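Long-range contacts in peroxisomal fatty acid beta-oxidation multifunctional protein MFP2 (Arabidopsis thaliana, PDB 2WTB), which hydrates long-chain enoyl-CoA esters and oxidises the resulting 3-hydroxyacyl-CoA with NAD+ in peroxisomal fatty acid beta-oxidation during seed germination: residues A[107-112]-A[127-132]; A[132-137]-A[172-177]; A[500-505]-A[633-638]; A[638-643]-A[701-706]. All blocks are in the same frame, centred on the assembly; numbering follows the deposited sequence.

The four contacts form two pairs on opposite sides of the chain's centre. Contacts 1 and 2, with centres about 9 Å apart, share Ala132 and belong to the enoyl-CoA hydratase/isomerase region. Both are built mainly of backbone hydrogen bonds between strands, parallel and buried in contact 1, antiparallel and partly exposed in contact 2. Contacts 3 and 4, with centres about 10 Å apart, share Glu638 and use successive parts of helix 624-644. Here side chains do the joining: contact 3 is fully buried yet holds a salt bridge, whereas contact 4, closer to the surface, has no hydrogen bond across it and relies on aromatic rings and cysteines.

Contact 1 (A[107-112]-A[127-132]); sequences AAIDGL and RISAPA
Between Ala107-Ile109 and Arg127-Ser129 the two backbones are laced together. Ile128 is held through both its backbone N and its backbone O: the N donates to Ala107 O at 2.9 Å, and the O accepts from Ile109 N at 2.6 Å, both bonds nearly straight and aligned with the C=O axes. A third bond, Ala130 N to Ile109 O, is more bent at 141°, where the strands end. Ile109, with CG2 anti to the backbone N, brings that methyl within 3.8 Å of Ser129 OG, while Ala107 on the same face is small enough to sit beside the aliphatic CG of Arg127. Strands 105-109 and 126-129 are parallel neighbours in the main sheet of the crotonase fold, and helix 116-123 links them along the chain in a beta-alpha-beta crossover. The polar end of Arg127 turns back to this helix, where NE and NH2 bond to the carbonyls of Ala121 and Met122. Ser129, its OG anti to the backbone N, hands its proton to a lone pair of Ala130 O at 3.3 Å; an alanine here would lose that bond and would probably fix the strand end less firmly. Beyond it the chains part. Asp110 still lays OD1 against Ala130 CB, 3.3 Å away, while the same oxygen takes a weak bond from Gly111 N. Gly111 has a positive phi of 69°, which suits glycine; its O pairs with Gln134 N of the next strand and comes no nearer than 4.5 Å to the O of solvent-exposed Ala132.

Contact 2 (A[132-137]-A[172-177]); sequences AAQLGL and PVKAEE
Strands 134-136 and 173-174 run antiparallel in the small three-stranded sheet of the crotonase fold, with 173-174 at its outer edge. Backbone bonds come first: Leu135 and Val173 form a hydrogen-bonded pair, Leu135 N giving to Val173 O at 2.8 Å and Val173 N to Leu135 O at 2.6 Å, the second donor lying above the carbonyl plane. Two residues on, past the non-hydrogen-bonded pair Gln134 and Lys174, where Lys174 is the N-cap of helix 175-181, Ala175 N makes a weak bond to Ala133 O. Apolar packing fills the buried face. Leu135 CB meets Val173 CG1 at 4.1 Å, its CD1 reaches Ala175 CA, and the methyls of Ala133 and Ala175 come within 4.2 Å of each other, CB to CB. Glycine suits the place of Gly136, because a beta carbon would clash with Pro172 CA; it lies shortly before Glu139, the predicted proton acceptor. On the exposed face long polar chains lie alongside one another. Gln134 extends between its neighbours, its amide NE2 against Pro172 CB and CG. Lys174, bent at chi2 and chi4, curls back so that its CD rests 3.4 Å from Ala132 O and its NZ approaches Gln134 OE1 only loosely, at 3.6 Å.

Contact 3 (A[500-505]-A[633-638]); sequences RMFFPY and FPVVNE
Glu638 and Val635, one helical turn apart, carry most of this interface, with Met501 next. Glu638 enters as a knob into the hole made by Arg500, Met501, Phe503 and Pro504. Its CG stands anti to the backbone N and the chain then bends at chi2 (62°), so that CG passes 3.2 Å from Arg500 O and the carboxylate swings across the extended Arg500 chain. OE2 uses its anti lone pair to take Arg500 NE at 2.8 Å, close to the guanidinium plane; NH2 adds a weak bond to the same oxygen. Arg561 forms a further salt bridge to OE2 and Arg641 one to OE1, and so much positive charge would be expected to keep this buried acid ionised. At Pro504 the helix is kinked: proline has no N-H and Tyr505 N lacks its bond to the turn before, and the two methyls of Val635 lie there, CG1 3.4 Å from Met501 O and CG2 3.9 Å from Tyr505 N. CG1 also lies over one face of the Phe502 ring. Met501 brings its CG to 4.5 Å from the same methyl. Pro504 and Pro634 pack CB to CB at 4.1 Å. The segments cross roughly antiparallel, at 153°, joining helix 498-514 to helix 624-644; helix 671-678 packs against Met501 and Val635, while helix 680-694 covers Phe633 and Asn637 of helix 624-644.

Contact 4 (A[638-643]-A[701-706]); sequences EACRVF and CAFLAE
The N-terminal turn of helix 702-710, the last helix of the modelled chain, packs crosswise on helix 624-644, their segments meeting at 105° with no hydrogen bond between them. Phe703 and Cys640 bury the most surface here, in nearly equal shares. Phe703, its CG anti to the backbone N, brings its ring against the other helix. CD2 comes to 3.4 Å from Cys640 CB, a close fit that suits a small residue at this crossing, and Cys640 SG lies in the plane of the ring at its edge, 5.0 Å from the centroid, as a sulfur-aromatic contact. At the far end of the ring CZ lies near the plane of Phe643 at its edge, 3.8 Å from CD2, and the two rings meet obliquely. An alanine in place of Phe703 would remove the ring from both Cys640 and Phe643 and would probably loosen the seat of the helix. Cys701 occupies the N-cap position, with its O accepting from Ala705 N, and turns its side chain inward. Its SG sits 3.9 Å from Cys640 CB and 3.6 Å from Arg641 CG, while its CB lies over one face of the Arg641 guanidinium, 3.5 Å from NE. Arg641, long enough to span this distance, extends from CG to NE, and its NH1 reaches Glu638 OE1 at 2.8 Å in a salt bridge whose hydrogen bond is weak; Glu638 OE2 pairs with Arg500 and Arg561. Around the crossing, Asn637 of helix 624-644 binds Cys701 N through OD1, helix 680-694 packs on Leu704, and helix 651-662 touches Phe643 through Leu654.

Contact 1 (A[107-112]-A[127-132])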
loop_
_atom_site.group_PDB
_atom_site.type_symbol
_atom_site.label_atom_id
_atom_site.label_comp_id
_atom_site.label_asym_id
_atom_site.label_seq_id
_atom_site.Cartn_x
_atom_site.Cartn_y
_atom_site.Cartn_z
ATOM N N ALA A 107 -14.140 22.535 18.100
ATOM C CA ALA A 107 -14.087 21.121 17.754
ATOM C C ALA A 107 -13.524 20.301 18.912
ATOM O O ALA A 107 -12.504 20.657 19.504
ATOM C CB ALA A 107 -13.260 20.912 16.493
ATOM N N ALA A 108 -14.208 19.208 19.236
ATOM C CA ALA A 108 -13.751 18.280 20.262
ATOM C C ALA A 108 -13.265 17.005 19.591
ATOM O O ALA A 108 -14.065 16.172 19.168
ATOM C CB ALA A 108 -14.871 17.979 21.240
ATOM N N ILE A 109 -11.949 16.860 19.492
ATOM C CA ILE A 109 -11.358 15.772 18.722
ATOM C C ILE A 109 -10.895 14.589 19.570
ATOM O O ILE A 109 -10.180 14.751 20.560
ATOM C CB ILE A 109 -10.173 16.263 17.866
ATOM C CG1 ILE A 109 -10.639 17.323 16.865
ATOM C CG2 ILE A 109 -9.518 15.093 17.143
ATOM C CD1 ILE A 109 -9.512 17.938 16.055
ATOM N N ASP A 110 -11.308 13.397 19.157
ATOM C CA ASP A 110 -10.843 12.157 19.755
ATOM C C ASP A 110 -10.495 11.183 18.636
ATOM O O ASP A 110 -11.049 11.267 17.540
ATOM C CB ASP A 110 -11.935 11.561 20.645
ATOM C CG ASP A 110 -11.424 10.441 21.530
ATOM O OD1 ASP A 110 -10.196 10.216 21.569
ATOM O OD2 ASP A 110 -12.255 9.789 22.195
ATOM N N GLY A 111 -9.572 10.268 18.908
ATOM C CA GLY A 111 -9.232 9.229 17.955
ATOM C C GLY A 111 -8.508 9.744 16.728
ATOM O O GLY A 111 -7.285 9.634 16.632
ATOM N N LEU A 112 -9.262 10.300 15.784
ATOM C CA LEU A 112 -8.672 10.829 14.560
ATOM C C LEU A 112 -9.418 12.029 13.984
ATOM O O LEU A 112 -10.587 12.271 14.297
ATOM C CB LEU A 112 -8.547 9.736 13.491
ATOM C CG LEU A 112 -9.761 8.865 13.140
ATOM C CD1 LEU A 112 -10.983 9.695 12.795
ATOM C CD2 LEU A 112 -9.421 7.932 11.994
ATOM N N ARG A 127 -9.547 24.255 18.895
ATOM C CA ARG A 127 -9.502 22.795 18.824
ATOM C C ARG A 127 -9.037 22.117 20.110
ATOM O O ARG A 127 -7.931 22.362 20.594
ATOM C CB ARG A 127 -8.635 22.348 17.644
ATOM C CG ARG A 127 -9.290 22.592 16.301
ATOM C CD ARG A 127 -8.291 23.078 15.271
ATOM N NE ARG A 127 -8.885 24.145 14.479
ATOM C CZ ARG A 127 -8.651 25.436 14.674
ATOM N NH1 ARG A 127 -7.807 25.828 15.618
ATOM N NH2 ARG A 127 -9.242 26.337 13.907
ATOM N N ILE A 128 -9.895 21.262 20.653
ATOM C CA ILE A 128 -9.539 20.432 21.795
ATOM C C ILE A 128 -9.370 18.997 21.318
ATOM O O ILE A 128 -10.185 18.500 20.542
ATOM C CB ILE A 128 -10.622 20.473 22.886
ATOM C CG1 ILE A 128 -11.012 21.919 23.192
ATOM C CG2 ILE A 128 -10.137 19.763 24.140
ATOM C CD1 ILE A 128 -9.825 22.823 23.438
ATOM N N SER A 129 -8.315 18.332 21.775
ATOM C CA SER A 129 -8.023 16.984 21.302
ATOM C C SER A 129 -7.580 16.042 22.417
ATOM O O SER A 129 -7.018 16.471 23.426
ATOM C CB SER A 129 -6.957 17.025 20.205
ATOM O OG SER A 129 -6.765 15.745 19.628
ATOM N N ALA A 130 -7.843 14.755 22.219
ATOM C CA ALA A 130 -7.393 13.722 23.138
ATOM C C ALA A 130 -5.947 13.361 22.817
ATOM O O ALA A 130 -5.516 13.486 21.672
ATOM C CB ALA A 130 -8.288 12.499 23.036
ATOM N N PRO A 131 -5.200 12.902 23.831
ATOM C CA PRO A 131 -3.752 12.669 23.787
ATOM C C PRO A 131 -3.172 12.209 22.445
ATOM O O PRO A 131 -2.490 12.998 21.793
ATOM C CB PRO A 131 -3.553 11.607 24.864
ATOM C CG PRO A 131 -4.569 11.981 25.897
ATOM C CD PRO A 131 -5.759 12.558 25.151
ATOM N N ALA A 132 -3.421 10.971 22.038
ATOM C CA ALA A 132 -2.724 10.432 20.870
ATOM C C ALA A 132 -3.532 10.461 19.572
ATOM O O ALA A 132 -3.321 9.628 18.691
ATOM C CB ALA A 132 -2.234 9.018 21.155
#

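Contact 2 (A[132-137]-A[172-177])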
loop_
_atom_site.group_PDB
_atom_site.type_symbol
_atom_site.label_atom_id
_atom_site.label_comp_id
_atom_site.label_asym_id
_atom_site.label_seq_id
_atom_site.Cartn_x
_atom_site.Cartn_y
_atom_site.Cartn_z
ATOM N N ALA A 132 -3.421 10.971 22.038
ATOM C CA ALA A 132 -2.724 10.432 20.870
ATOM C C ALA A 132 -3.532 10.461 19.572
ATOM O O ALA A 132 -3.321 9.628 18.691
ATOM C CB ALA A 132 -2.234 9.018 21.155
ATOM N N ALA A 133 -4.444 11.421 19.447
ATOM C CA ALA A 133 -5.271 11.522 18.248
ATOM C C ALA A 133 -4.424 11.825 17.011
ATOM O O ALA A 133 -3.370 12.452 17.110
ATOM C CB ALA A 133 -6.347 12.576 18.433
ATOM N N GLN A 134 -4.885 11.369 15.849
ATOM C CA GLN A 134 -4.160 11.587 14.599
ATOM C C GLN A 134 -4.789 12.685 13.758
ATOM O O GLN A 134 -6.003 12.710 13.556
ATOM C CB GLN A 134 -4.073 10.299 13.781
ATOM C CG GLN A 134 -3.065 9.302 14.308
ATOM C CD GLN A 134 -2.821 8.171 13.337
ATOM O OE1 GLN A 134 -2.208 7.162 13.683
ATOM N NE2 GLN A 134 -3.302 8.332 12.109
ATOM N N LEU A 135 -3.948 13.585 13.264
ATOM C CA LEU A 135 -4.402 14.726 12.488
ATOM C C LEU A 135 -3.563 14.827 11.225
ATOM O O LEU A 135 -2.336 14.832 11.292
ATOM C CB LEU A 135 -4.242 16.002 13.308
ATOM C CG LEU A 135 -4.512 15.855 14.807
ATOM C CD1 LEU A 135 -3.910 17.015 15.586
ATOM C CD2 LEU A 135 -6.006 15.721 15.085
ATOM N N GLY A 136 -4.220 14.901 10.073
ATOM C CA GLY A 136 -3.502 14.987 8.817
ATOM C C GLY A 136 -4.381 15.099 7.588
ATOM O O GLY A 136 -5.610 15.047 7.677
ATOM N N LEU A 137 -3.738 15.260 6.436
ATOM C CA LEU A 137 -4.434 15.338 5.159
ATOM C C LEU A 137 -3.848 14.321 4.187
ATOM O O LEU A 137 -2.902 14.620 3.462
ATOM C CB LEU A 137 -4.339 16.752 4.582
ATOM C CG LEU A 137 -5.055 17.858 5.361
ATOM C CD1 LEU A 137 -4.757 19.222 4.757
ATOM C CD2 LEU A 137 -6.556 17.604 5.400
ATOM N N PRO A 172 0.118 11.591 8.800
ATOM C CA PRO A 172 -0.627 12.203 9.904
ATOM C C PRO A 172 0.311 12.643 11.020
ATOM O O PRO A 172 1.488 12.286 11.009
ATOM C CB PRO A 172 -1.518 11.058 10.406
ATOM C CG PRO A 172 -1.432 9.979 9.357
ATOM C CD PRO A 172 -0.084 10.135 8.747
ATOM N N VAL A 173 -0.210 13.408 11.972
ATOM C CA VAL A 173 0.573 13.846 13.122
ATOM C C VAL A 173 -0.237 13.676 14.407
ATOM O O VAL A 173 -1.456 13.844 14.407
ATOM C CB VAL A 173 1.022 15.316 12.974
ATOM C CG1 VAL A 173 -0.173 16.254 13.056
ATOM C CG2 VAL A 173 2.044 15.667 14.036
ATOM N N LYS A 174 0.438 13.330 15.499
ATOM C CA LYS A 174 -0.241 13.122 16.774
ATOM C C LYS A 174 -0.688 14.444 17.390
ATOM O O LYS A 174 -0.155 15.505 17.066
ATOM C CB LYS A 174 0.649 12.349 17.748
ATOM C CG LYS A 174 0.935 10.922 17.314
ATOM C CD LYS A 174 -0.353 10.167 17.031
ATOM C CE LYS A 174 -0.071 8.751 16.553
ATOM N NZ LYS A 174 0.658 8.739 15.255
ATOM N N ALA A 175 -1.674 14.371 18.279
ATOM C CA ALA A 175 -2.239 15.567 18.893
ATOM C C ALA A 175 -1.175 16.397 19.608
ATOM O O ALA A 175 -1.163 17.624 19.499
ATOM C CB ALA A 175 -3.362 15.195 19.852
ATOM N N GLU A 176 -0.289 15.721 20.333
ATOM C CA GLU A 176 0.773 16.394 21.076
ATOM C C GLU A 176 1.587 17.319 20.178
ATOM O O GLU A 176 1.688 18.518 20.437
ATOM C CB GLU A 176 1.695 15.378 21.758
ATOM C CG GLU A 176 1.136 14.779 23.043
ATOM C CD GLU A 176 0.155 13.648 22.796
ATOM O OE1 GLU A 176 0.171 13.070 21.687
ATOM O OE2 GLU A 176 -0.627 13.328 23.716
ATOM N N GLU A 177 2.168 16.757 19.123
ATOM C CA GLU A 177 2.938 17.554 18.176
ATOM C C GLU A 177 2.054 18.622 17.546
ATOM O O GLU A 177 2.499 19.741 17.296
ATOM C CB GLU A 177 3.561 16.671 17.094
ATOM C CG GLU A 177 4.403 17.437 16.086
ATOM C CD GLU A 177 5.102 16.532 15.090
ATOM O OE1 GLU A 177 5.069 15.297 15.275
ATOM O OE2 GLU A 177 5.686 17.059 14.119
#

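Contact 3 (A[500-505]-A[633-638])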
loop_
_atom_site.group_PDB
_atom_site.type_symbol
_atom_site.label_atom_id
_atom_site.label_comp_id
_atom_site.label_asym_id
_atom_site.label_seq_id
_atom_site.Cartn_x
_atom_site.Cartn_y
_atom_site.Cartn_z
ATOM N N ARG A 500 5.587 -15.970 -11.175
ATOM C CA ARG A 500 5.152 -16.470 -12.475
ATOM C C ARG A 500 4.732 -15.320 -13.382
ATOM O O ARG A 500 4.896 -15.377 -14.598
ATOM C CB ARG A 500 3.989 -17.451 -12.321
ATOM C CG ARG A 500 3.432 -17.922 -13.652
ATOM C CD ARG A 500 2.162 -18.732 -13.484
ATOM N NE ARG A 500 1.565 -19.057 -14.776
ATOM C CZ ARG A 500 0.403 -19.682 -14.924
ATOM N NH1 ARG A 500 -0.292 -20.055 -13.858
ATOM N NH2 ARG A 500 -0.064 -19.934 -16.139
ATOM N N MET A 501 4.189 -14.277 -12.771
ATOM C CA MET A 501 3.684 -13.122 -13.493
ATOM C C MET A 501 4.812 -12.373 -14.193
ATOM O O MET A 501 4.689 -11.981 -15.354
ATOM C CB MET A 501 2.993 -12.185 -12.509
ATOM C CG MET A 501 1.779 -11.468 -13.045
ATOM S SD MET A 501 1.026 -10.479 -11.743
ATOM C CE MET A 501 -0.539 -10.072 -12.501
ATOM N N PHE A 502 5.917 -12.185 -13.477
ATOM C CA PHE A 502 7.009 -11.344 -13.955
ATOM C C PHE A 502 8.206 -12.114 -14.506
ATOM O O PHE A 502 9.259 -11.527 -14.761
ATOM C CB PHE A 502 7.472 -10.394 -12.846
ATOM C CG PHE A 502 6.589 -9.194 -12.674
ATOM C CD1 PHE A 502 6.817 -8.043 -13.405
ATOM C CD2 PHE A 502 5.528 -9.218 -11.788
ATOM C CE1 PHE A 502 6.005 -6.935 -13.253
ATOM C CE2 PHE A 502 4.715 -8.114 -11.631
ATOM C CZ PHE A 502 4.954 -6.972 -12.365
ATOM N N PHE A 503 8.058 -13.420 -14.697
ATOM C CA PHE A 503 9.163 -14.197 -15.249
ATOM C C PHE A 503 9.461 -13.839 -16.712
ATOM O O PHE A 503 10.621 -13.849 -17.121
ATOM C CB PHE A 503 8.972 -15.710 -15.044
ATOM C CG PHE A 503 8.264 -16.406 -16.174
ATOM C CD1 PHE A 503 8.903 -16.624 -17.385
ATOM C CD2 PHE A 503 6.970 -16.875 -16.013
ATOM C CE1 PHE A 503 8.256 -17.271 -18.421
ATOM C CE2 PHE A 503 6.317 -17.525 -17.044
ATOM C CZ PHE A 503 6.962 -17.725 -18.249
ATOM N N PRO A 504 8.418 -13.514 -17.501
ATOM C CA PRO A 504 8.640 -13.080 -18.887
ATOM C C PRO A 504 9.342 -11.724 -18.955
ATOM O O PRO A 504 10.099 -11.459 -19.887
ATOM C CB PRO A 504 7.218 -12.957 -19.450
ATOM C CG PRO A 504 6.371 -13.788 -18.551
ATOM C CD PRO A 504 6.983 -13.642 -17.197
ATOM N N TYR A 505 9.069 -10.880 -17.966
ATOM C CA TYR A 505 9.678 -9.561 -17.832
ATOM C C TYR A 505 11.171 -9.577 -18.143
ATOM O O TYR A 505 11.623 -8.944 -19.098
ATOM C CB TYR A 505 9.444 -9.071 -16.405
ATOM C CG TYR A 505 9.956 -7.693 -16.067
ATOM C CD1 TYR A 505 9.451 -6.562 -16.695
ATOM C CD2 TYR A 505 10.908 -7.519 -15.072
ATOM C CE1 TYR A 505 9.906 -5.300 -16.362
ATOM C CE2 TYR A 505 11.367 -6.264 -14.731
ATOM C CZ TYR A 505 10.864 -5.159 -15.377
ATOM O OH TYR A 505 11.325 -3.911 -15.031
ATOM N N PHE A 633 3.770 -6.317 -22.073
ATOM C CA PHE A 633 2.641 -7.000 -22.693
ATOM C C PHE A 633 2.720 -8.518 -22.513
ATOM O O PHE A 633 1.698 -9.168 -22.296
ATOM C CB PHE A 633 2.514 -6.616 -24.169
ATOM C CG PHE A 633 1.830 -5.296 -24.391
ATOM C CD1 PHE A 633 1.903 -4.294 -23.437
ATOM C CD2 PHE A 633 1.126 -5.052 -25.559
ATOM C CE1 PHE A 633 1.278 -3.079 -23.638
ATOM C CE2 PHE A 633 0.500 -3.836 -25.766
ATOM C CZ PHE A 633 0.577 -2.849 -24.806
ATOM N N PRO A 634 3.932 -9.089 -22.604
ATOM C CA PRO A 634 4.083 -10.512 -22.282
ATOM C C PRO A 634 3.739 -10.804 -20.821
ATOM O O PRO A 634 3.295 -11.909 -20.509
ATOM C CB PRO A 634 5.568 -10.773 -22.546
ATOM C CG PRO A 634 5.948 -9.753 -23.558
ATOM C CD PRO A 634 5.161 -8.529 -23.195
ATOM N N VAL A 635 3.943 -9.828 -19.942
ATOM C CA VAL A 635 3.544 -9.974 -18.544
ATOM C C VAL A 635 2.021 -9.943 -18.419
ATOM O O VAL A 635 1.437 -10.728 -17.672
ATOM C CB VAL A 635 4.163 -8.887 -17.642
ATOM C CG1 VAL A 635 3.515 -8.906 -16.274
ATOM C CG2 VAL A 635 5.664 -9.087 -17.520
ATOM N N VAL A 636 1.383 -9.034 -19.151
ATOM C CA VAL A 636 -0.073 -9.001 -19.215
ATOM C C VAL A 636 -0.567 -10.357 -19.692
ATOM O O VAL A 636 -1.484 -10.943 -19.116
ATOM C CB VAL A 636 -0.584 -7.931 -20.195
ATOM C CG1 VAL A 636 -2.093 -8.055 -20.378
ATOM C CG2 VAL A 636 -0.211 -6.540 -19.715
ATOM N N ASN A 637 0.060 -10.849 -20.754
ATOM C CA ASN A 637 -0.278 -12.143 -21.326
ATOM C C ASN A 637 -0.262 -13.242 -20.266
ATOM O O ASN A 637 -1.150 -14.094 -20.224
ATOM C CB ASN A 637 0.698 -12.483 -22.453
ATOM C CG ASN A 637 0.185 -13.580 -23.358
ATOM O OD1 ASN A 637 -1.006 -13.890 -23.365
ATOM N ND2 ASN A 637 1.084 -14.171 -24.135
ATOM N N GLU A 638 0.751 -13.209 -19.407
ATOM C CA GLU A 638 0.922 -14.227 -18.382
ATOM C C GLU A 638 -0.073 -14.020 -17.248
ATOM O O GLU A 638 -0.604 -14.981 -16.691
ATOM C CB GLU A 638 2.354 -14.209 -17.845
ATOM C CG GLU A 638 2.711 -15.415 -16.995
ATOM C CD GLU A 638 2.621 -16.719 -17.765
ATOM O OE1 GLU A 638 2.983 -16.735 -18.960
ATOM O OE2 GLU A 638 2.192 -17.730 -17.172
#

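Contact 4 (A[638-643]-A[701-706])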
loop_
_atom_site.group_PDB
_atom_site.type_symbol
_atom_site.label_atom_id
_atom_site.label_comp_id
_atom_site.label_asym_id
_atom_site.label_seq_id
_atom_site.Cartn_x
_atom_site.Cartn_y
_atom_site.Cartn_z
ATOM N N GLU A 638 0.751 -13.209 -19.407
ATOM C CA GLU A 638 0.922 -14.227 -18.382
ATOM C C GLU A 638 -0.073 -14.020 -17.248
ATOM O O GLU A 638 -0.604 -14.981 -16.691
ATOM C CB GLU A 638 2.354 -14.209 -17.845
ATOM C CG GLU A 638 2.711 -15.415 -16.995
ATOM C CD GLU A 638 2.621 -16.719 -17.765
ATOM O OE1 GLU A 638 2.983 -16.735 -18.960
ATOM O OE2 GLU A 638 2.192 -17.730 -17.172
ATOM N N ALA A 639 -0.320 -12.757 -16.914
ATOM C CA ALA A 639 -1.302 -12.415 -15.896
ATOM C C ALA A 639 -2.669 -12.964 -16.278
ATOM O O ALA A 639 -3.444 -13.382 -15.417
ATOM C CB ALA A 639 -1.371 -10.909 -15.713
ATOM N N CYS A 640 -2.961 -12.962 -17.575
ATOM C CA CYS A 640 -4.234 -13.463 -18.075
ATOM C C CYS A 640 -4.333 -14.978 -17.949
ATOM O O CYS A 640 -5.390 -15.510 -17.618
ATOM C CB CYS A 640 -4.453 -13.031 -19.524
ATOM S SG CYS A 640 -4.787 -11.268 -19.711
ATOM N N ARG A 641 -3.229 -15.670 -18.219
ATOM C CA ARG A 641 -3.163 -17.109 -18.005
ATOM C C ARG A 641 -3.455 -17.410 -16.538
ATOM O O ARG A 641 -4.275 -18.272 -16.215
ATOM C CB ARG A 641 -1.781 -17.647 -18.373
ATOM C CG ARG A 641 -1.406 -17.502 -19.839
ATOM C CD ARG A 641 -0.132 -18.280 -20.150
ATOM N NE ARG A 641 0.180 -18.303 -21.577
ATOM C CZ ARG A 641 1.021 -17.463 -22.170
ATOM N NH1 ARG A 641 1.635 -16.525 -21.461
ATOM N NH2 ARG A 641 1.248 -17.556 -23.474
ATOM N N VAL A 642 -2.778 -16.684 -15.655
ATOM C CA VAL A 642 -2.977 -16.832 -14.219
ATOM C C VAL A 642 -4.421 -16.550 -13.823
ATOM O O VAL A 642 -5.011 -17.281 -13.027
ATOM C CB VAL A 642 -2.041 -15.899 -13.427
ATOM C CG1 VAL A 642 -2.541 -15.720 -12.001
ATOM C CG2 VAL A 642 -0.622 -16.438 -13.441
ATOM N N PHE A 643 -4.987 -15.489 -14.384
ATOM C CA PHE A 643 -6.351 -15.093 -14.061
ATOM C C PHE A 643 -7.374 -16.080 -14.612
ATOM O O PHE A 643 -8.357 -16.410 -13.947
ATOM C CB PHE A 643 -6.635 -13.690 -14.595
ATOM C CG PHE A 643 -8.020 -13.202 -14.304
ATOM C CD1 PHE A 643 -8.538 -13.273 -13.022
ATOM C CD2 PHE A 643 -8.802 -12.661 -15.308
ATOM C CE1 PHE A 643 -9.813 -12.822 -12.748
ATOM C CE2 PHE A 643 -10.076 -12.206 -15.040
ATOM C CZ PHE A 643 -10.582 -12.287 -13.758
ATOM N N CYS A 701 -2.257 -15.781 -25.231
ATOM C CA CYS A 701 -2.918 -16.953 -24.673
ATOM C C CYS A 701 -4.408 -16.916 -24.996
ATOM O O CYS A 701 -4.988 -15.842 -25.158
ATOM C CB CYS A 701 -2.694 -17.036 -23.163
ATOM S SG CYS A 701 -3.593 -15.804 -22.199
ATOM N N ALA A 702 -5.017 -18.095 -25.091
ATOM C CA ALA A 702 -6.422 -18.228 -25.479
ATOM C C ALA A 702 -7.335 -17.177 -24.846
ATOM O O ALA A 702 -8.176 -16.586 -25.523
ATOM C CB ALA A 702 -6.928 -19.632 -25.163
ATOM N N PHE A 703 -7.169 -16.956 -23.546
ATOM C CA PHE A 703 -7.990 -15.992 -22.822
ATOM C C PHE A 703 -7.856 -14.578 -23.392
ATOM O O PHE A 703 -8.857 -13.907 -23.646
ATOM C CB PHE A 703 -7.637 -16.006 -21.331
ATOM C CG PHE A 703 -8.346 -14.955 -20.526
ATOM C CD1 PHE A 703 -9.626 -15.176 -20.047
ATOM C CD2 PHE A 703 -7.726 -13.750 -20.237
ATOM C CE1 PHE A 703 -10.279 -14.210 -19.298
ATOM C CE2 PHE A 703 -8.373 -12.779 -19.490
ATOM C CZ PHE A 703 -9.651 -13.009 -19.020
ATOM N N LEU A 704 -6.619 -14.133 -23.595
ATOM C CA LEU A 704 -6.369 -12.790 -24.108
ATOM C C LEU A 704 -6.882 -12.641 -25.536
ATOM O O LEU A 704 -7.510 -11.641 -25.880
ATOM C CB LEU A 704 -4.874 -12.462 -24.052
ATOM C CG LEU A 704 -4.469 -10.984 -24.067
ATOM C CD1 LEU A 704 -2.980 -10.841 -23.793
ATOM C CD2 LEU A 704 -4.837 -10.305 -25.378
ATOM N N ALA A 705 -6.608 -13.643 -26.363
ATOM C CA ALA A 705 -7.002 -13.608 -27.765
ATOM C C ALA A 705 -8.514 -13.491 -27.928
ATOM O O ALA A 705 -9.005 -12.617 -28.641
ATOM C CB ALA A 705 -6.480 -14.839 -28.494
ATOM N N GLU A 706 -9.247 -14.376 -27.258
ATOM C CA GLU A 706 -10.699 -14.417 -27.385
ATOM C C GLU A 706 -11.334 -13.110 -26.916
ATOM O O GLU A 706 -12.321 -12.650 -27.490
ATOM C CB GLU A 706 -11.267 -15.599 -26.595
ATOM C CG GLU A 706 -12.364 -16.370 -27.319
ATOM C CD GLU A 706 -13.630 -15.559 -27.519
ATOM O OE1 GLU A 706 -13.934 -14.703 -26.661
ATOM O OE2 GLU A 706 -14.327 -15.785 -28.533
#